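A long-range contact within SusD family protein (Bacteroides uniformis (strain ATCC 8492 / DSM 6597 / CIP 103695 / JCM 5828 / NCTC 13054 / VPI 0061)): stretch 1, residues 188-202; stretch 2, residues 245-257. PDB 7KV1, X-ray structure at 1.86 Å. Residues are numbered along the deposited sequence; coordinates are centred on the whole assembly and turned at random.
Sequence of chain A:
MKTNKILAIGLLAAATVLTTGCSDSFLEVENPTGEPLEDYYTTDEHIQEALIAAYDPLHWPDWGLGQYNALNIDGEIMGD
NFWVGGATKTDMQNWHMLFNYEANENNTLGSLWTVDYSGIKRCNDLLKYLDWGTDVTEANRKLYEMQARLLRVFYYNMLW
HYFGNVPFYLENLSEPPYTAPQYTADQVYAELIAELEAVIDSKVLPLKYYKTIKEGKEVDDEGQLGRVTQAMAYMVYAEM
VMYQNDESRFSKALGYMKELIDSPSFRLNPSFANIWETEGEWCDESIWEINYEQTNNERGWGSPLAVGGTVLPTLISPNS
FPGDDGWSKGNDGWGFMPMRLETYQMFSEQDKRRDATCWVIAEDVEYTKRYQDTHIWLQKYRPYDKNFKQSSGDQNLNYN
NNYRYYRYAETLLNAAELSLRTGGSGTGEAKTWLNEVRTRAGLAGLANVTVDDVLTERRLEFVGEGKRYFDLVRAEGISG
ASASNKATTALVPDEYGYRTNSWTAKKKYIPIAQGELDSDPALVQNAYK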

# COMPACT_ATOMS: atom_id res chain seq x y z
N VAL A 188 6.81 -4.16 -18.23
CA VAL A 188 7.33 -3.97 -16.86
C VAL A 188 6.89 -5.18 -16.04
O VAL A 188 7.75 -5.79 -15.37
CB VAL A 188 6.84 -2.64 -16.26
CG1 VAL A 188 7.22 -2.50 -14.79
CG2 VAL A 188 7.37 -1.46 -17.07
N TYR A 189 5.60 -5.51 -16.10
CA TYR A 189 5.05 -6.73 -15.43
C TYR A 189 5.90 -7.96 -15.75
O TYR A 189 6.30 -8.64 -14.82
CB TYR A 189 3.60 -7.03 -15.77
CG TYR A 189 3.17 -8.30 -15.11
CD1 TYR A 189 2.91 -8.35 -13.75
CD2 TYR A 189 3.05 -9.48 -15.82
CE1 TYR A 189 2.50 -9.52 -13.13
CE2 TYR A 189 2.70 -10.66 -15.21
CZ TYR A 189 2.37 -10.68 -13.86
OH TYR A 189 2.01 -11.86 -13.24
N ALA A 190 6.09 -8.28 -17.03
CA ALA A 190 6.78 -9.52 -17.46
C ALA A 190 8.17 -9.57 -16.83
O ALA A 190 8.55 -10.64 -16.26
CB ALA A 190 6.86 -9.58 -18.98
N GLU A 191 8.88 -8.45 -16.87
CA GLU A 191 10.22 -8.33 -16.26
C GLU A 191 10.16 -8.50 -14.74
O GLU A 191 10.96 -9.29 -14.19
CB GLU A 191 10.79 -6.94 -16.50
CG GLU A 191 11.30 -6.79 -17.88
CD GLU A 191 12.73 -7.23 -18.02
OE1 GLU A 191 13.19 -7.98 -17.14
OE2 GLU A 191 13.34 -6.80 -19.00
N LEU A 192 9.33 -7.71 -14.09
CA LEU A 192 9.28 -7.66 -12.62
C LEU A 192 8.94 -9.04 -12.06
O LEU A 192 9.58 -9.44 -11.07
CB LEU A 192 8.22 -6.67 -12.15
CG LEU A 192 8.66 -5.24 -11.98
CD1 LEU A 192 7.64 -4.51 -11.12
CD2 LEU A 192 10.06 -5.17 -11.36
N ILE A 193 7.95 -9.70 -12.65
CA ILE A 193 7.42 -10.99 -12.12
C ILE A 193 8.46 -12.08 -12.37
O ILE A 193 8.64 -12.93 -11.45
CB ILE A 193 6.01 -11.30 -12.68
CG1 ILE A 193 5.26 -12.26 -11.76
CG2 ILE A 193 6.09 -11.83 -14.11
CD1 ILE A 193 4.91 -11.65 -10.38
N ALA A 194 9.22 -12.01 -13.46
CA ALA A 194 10.38 -12.90 -13.73
C ALA A 194 11.46 -12.68 -12.67
O ALA A 194 11.93 -13.66 -12.11
CB ALA A 194 10.97 -12.72 -15.13
N GLU A 195 11.78 -11.43 -12.37
CA GLU A 195 12.81 -11.06 -11.37
C GLU A 195 12.35 -11.60 -10.01
O GLU A 195 13.17 -12.27 -9.29
CB GLU A 195 13.10 -9.56 -11.48
CG GLU A 195 14.01 -8.98 -10.40
CD GLU A 195 15.47 -9.46 -10.36
OE1 GLU A 195 15.83 -10.32 -11.17
OE2 GLU A 195 16.23 -9.02 -9.48
N LEU A 196 11.08 -11.43 -9.66
CA LEU A 196 10.56 -11.84 -8.33
C LEU A 196 10.58 -13.38 -8.24
O LEU A 196 10.95 -13.91 -7.20
CB LEU A 196 9.16 -11.27 -8.13
CG LEU A 196 8.54 -11.53 -6.77
CD1 LEU A 196 9.48 -11.17 -5.64
CD2 LEU A 196 7.20 -10.78 -6.66
N GLU A 197 10.20 -14.06 -9.31
CA GLU A 197 10.29 -15.54 -9.38
C GLU A 197 11.73 -16.00 -9.12
O GLU A 197 11.92 -16.91 -8.30
CB GLU A 197 9.71 -15.99 -10.70
CG GLU A 197 8.19 -15.97 -10.66
CD GLU A 197 7.50 -16.41 -11.93
OE1 GLU A 197 8.17 -16.35 -12.97
OE2 GLU A 197 6.30 -16.77 -11.88
N ALA A 198 12.73 -15.40 -9.74
CA ALA A 198 14.16 -15.71 -9.47
C ALA A 198 14.48 -15.48 -7.99
O ALA A 198 15.15 -16.35 -7.36
CB ALA A 198 15.08 -14.96 -10.39
N VAL A 199 14.03 -14.38 -7.41
CA VAL A 199 14.30 -14.12 -5.97
C VAL A 199 13.64 -15.22 -5.12
O VAL A 199 14.31 -15.80 -4.24
CB VAL A 199 13.85 -12.71 -5.57
CG1 VAL A 199 13.79 -12.52 -4.06
CG2 VAL A 199 14.74 -11.66 -6.21
N ILE A 200 12.37 -15.50 -5.35
CA ILE A 200 11.60 -16.50 -4.54
C ILE A 200 12.23 -17.90 -4.71
O ILE A 200 12.45 -18.62 -3.68
CB ILE A 200 10.11 -16.42 -4.94
CG1 ILE A 200 9.49 -15.14 -4.37
CG2 ILE A 200 9.35 -17.68 -4.51
CD1 ILE A 200 8.11 -14.82 -4.91
N ASP A 201 12.51 -18.32 -5.95
CA ASP A 201 13.04 -19.68 -6.27
C ASP A 201 14.44 -19.86 -5.64
O ASP A 201 14.79 -21.01 -5.41
CB ASP A 201 13.15 -19.94 -7.77
CG ASP A 201 11.81 -20.06 -8.48
OD1 ASP A 201 10.81 -20.21 -7.78
OD2 ASP A 201 11.80 -20.03 -9.74
N SER A 202 15.20 -18.80 -5.38
CA SER A 202 16.51 -18.88 -4.67
C SER A 202 16.35 -19.56 -3.30
O SER A 202 17.35 -20.11 -2.80
CB SER A 202 17.19 -17.54 -4.56
OG SER A 202 16.63 -16.74 -3.52
N ASN A 245 -4.07 -9.46 -13.48
CA ASN A 245 -5.10 -10.46 -13.86
C ASN A 245 -4.37 -11.58 -14.62
O ASN A 245 -4.88 -12.08 -15.63
CB ASN A 245 -6.28 -9.83 -14.63
CG ASN A 245 -7.27 -9.13 -13.71
OD1 ASN A 245 -7.82 -9.77 -12.81
ND2 ASN A 245 -7.40 -7.82 -13.83
N ASP A 246 -3.16 -11.93 -14.17
CA ASP A 246 -2.32 -12.93 -14.88
C ASP A 246 -2.80 -14.33 -14.47
O ASP A 246 -2.22 -14.91 -13.55
CB ASP A 246 -0.84 -12.69 -14.58
CG ASP A 246 0.08 -13.70 -15.23
OD1 ASP A 246 -0.43 -14.57 -15.98
OD2 ASP A 246 1.30 -13.62 -14.96
N GLU A 247 -3.80 -14.86 -15.14
CA GLU A 247 -4.39 -16.19 -14.80
C GLU A 247 -3.33 -17.29 -14.82
O GLU A 247 -3.44 -18.20 -14.01
CB GLU A 247 -5.46 -16.56 -15.81
CG GLU A 247 -6.60 -15.57 -15.87
CD GLU A 247 -7.61 -16.04 -16.89
OE1 GLU A 247 -7.99 -17.23 -16.80
OE2 GLU A 247 -7.93 -15.25 -17.81
N SER A 248 -2.33 -17.20 -15.70
CA SER A 248 -1.25 -18.21 -15.81
C SER A 248 -0.55 -18.37 -14.46
O SER A 248 0.03 -19.46 -14.24
CB SER A 248 -0.26 -17.91 -16.91
OG SER A 248 0.66 -16.92 -16.51
N ARG A 249 -0.61 -17.39 -13.57
CA ARG A 249 0.14 -17.47 -12.29
C ARG A 249 -0.76 -17.57 -11.06
O ARG A 249 -0.19 -17.55 -9.96
CB ARG A 249 1.10 -16.29 -12.23
CG ARG A 249 2.36 -16.50 -13.07
CD ARG A 249 3.29 -15.32 -12.94
NE ARG A 249 4.59 -15.47 -13.63
CZ ARG A 249 4.90 -15.01 -14.85
NH1 ARG A 249 4.01 -14.38 -15.59
NH2 ARG A 249 6.14 -15.13 -15.29
N PHE A 250 -2.09 -17.70 -11.21
CA PHE A 250 -3.03 -17.72 -10.06
C PHE A 250 -2.73 -18.92 -9.16
O PHE A 250 -2.65 -18.77 -7.95
CB PHE A 250 -4.49 -17.73 -10.50
CG PHE A 250 -5.05 -16.43 -11.00
CD1 PHE A 250 -4.28 -15.27 -11.05
CD2 PHE A 250 -6.35 -16.36 -11.44
CE1 PHE A 250 -4.80 -14.09 -11.54
CE2 PHE A 250 -6.88 -15.18 -11.93
CZ PHE A 250 -6.09 -14.04 -12.00
N SER A 251 -2.58 -20.12 -9.73
CA SER A 251 -2.28 -21.35 -8.95
C SER A 251 -0.97 -21.22 -8.17
O SER A 251 -0.90 -21.65 -7.01
CB SER A 251 -2.27 -22.55 -9.87
OG SER A 251 -3.58 -22.73 -10.39
N LYS A 252 0.08 -20.70 -8.78
CA LYS A 252 1.36 -20.52 -8.06
C LYS A 252 1.14 -19.51 -6.93
O LYS A 252 1.62 -19.75 -5.81
CB LYS A 252 2.42 -20.07 -9.05
CG LYS A 252 3.84 -20.12 -8.55
CD LYS A 252 4.80 -20.14 -9.73
CE LYS A 252 6.20 -19.74 -9.35
NZ LYS A 252 7.04 -19.54 -10.56
N ALA A 253 0.48 -18.37 -7.18
CA ALA A 253 0.26 -17.36 -6.13
C ALA A 253 -0.52 -18.00 -4.97
O ALA A 253 -0.18 -17.76 -3.77
CB ALA A 253 -0.43 -16.15 -6.69
N LEU A 254 -1.54 -18.79 -5.31
CA LEU A 254 -2.36 -19.52 -4.31
C LEU A 254 -1.47 -20.42 -3.47
O LEU A 254 -1.56 -20.37 -2.25
CB LEU A 254 -3.41 -20.34 -5.04
CG LEU A 254 -4.36 -21.14 -4.16
CD1 LEU A 254 -4.91 -20.27 -3.04
CD2 LEU A 254 -5.49 -21.68 -5.04
N GLY A 255 -0.59 -21.18 -4.12
CA GLY A 255 0.40 -22.04 -3.44
C GLY A 255 1.18 -21.24 -2.41
O GLY A 255 1.29 -21.70 -1.26
N TYR A 256 1.65 -20.05 -2.76
CA TYR A 256 2.46 -19.22 -1.82
C TYR A 256 1.60 -18.77 -0.65
O TYR A 256 2.09 -18.80 0.49
CB TYR A 256 3.10 -18.04 -2.53
CG TYR A 256 4.14 -18.40 -3.57
CD1 TYR A 256 5.01 -19.45 -3.37
CD2 TYR A 256 4.28 -17.68 -4.74
CE1 TYR A 256 5.97 -19.80 -4.31
CE2 TYR A 256 5.26 -17.98 -5.67
CZ TYR A 256 6.12 -19.05 -5.45
OH TYR A 256 7.09 -19.40 -6.37
N MET A 257 0.36 -18.34 -0.92
CA MET A 257 -0.59 -17.95 0.15
C MET A 257 -0.83 -19.16 1.08
O MET A 257 -0.74 -18.96 2.30
CB MET A 257 -1.90 -17.41 -0.41
CG MET A 257 -1.71 -16.19 -1.28
SD MET A 257 -1.02 -14.77 -0.45
CE MET A 257 0.74 -14.95 -0.76
O HOH W 1 7.33 -12.93 -17.13
O HOH W 2 9.72 -19.74 -11.35
O HOH W 3 9.04 -20.91 -5.68

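The contact is organised around Arg249, whose guanidinium group is shared between two carboxylates. On the side of the first helix it forms a salt bridge with Glu197: Arg249 NE donates to Glu197 OE2 at 2.8 Å with a nearly linear geometry, while Arg249 NH2 reaches Glu197 OE1 in a weak hydrogen bond of 3.3 Å. The carboxylate lies at the edge of the guanidinium, near its plane, so that the two N-H groups meet the two oxygens in a side-on, bidentate arrangement. Within its own stretch, Arg249 NH1 forms a salt bridge of 2.9 Å with Asp246 OD2. Asp246 OD2 also accepts a short hydrogen bond of 2.6 Å from Tyr189 OH, which ties the first helix to the loop preceding the second. The other oxygen, Asp246 OD1, accepts from Ser248 OG at 2.6 Å, so both carboxylate oxygens are engaged.

Glu197 also binds Lys252, one turn further along: Lys252 NZ lies 3.2 Å from Glu197 OE2, a salt bridge whose hydrogen bond is weak. The extended lysine side chain, with all four chi angles near t, carries NZ to this position although Lys252 CA lies 10.3 Å from Glu197 CA.

Water extends the polar network. One molecule accepts from Arg249 NH2 and donates to Ala190 O; a second links Lys252 NZ to Asp201 OD2. A third joins Asp201 OD1 to Tyr256 OH, bridging two atoms that stand 4.1 Å apart.

Apolar packing is modest. Ile193 CG2 covers one face of the guanidinium, 3.5 Å from Arg249 CZ, while Glu197 OE2 meets the edge. Farther along, Ile200 CG2 packs 3.6 Å from Tyr256 CZ. The helix axes approach no closer than 13.9 Å and cross at 38°, so long side chains, rather than close backbone packing, span the gap. The contact buries 402 Å², both sides summed.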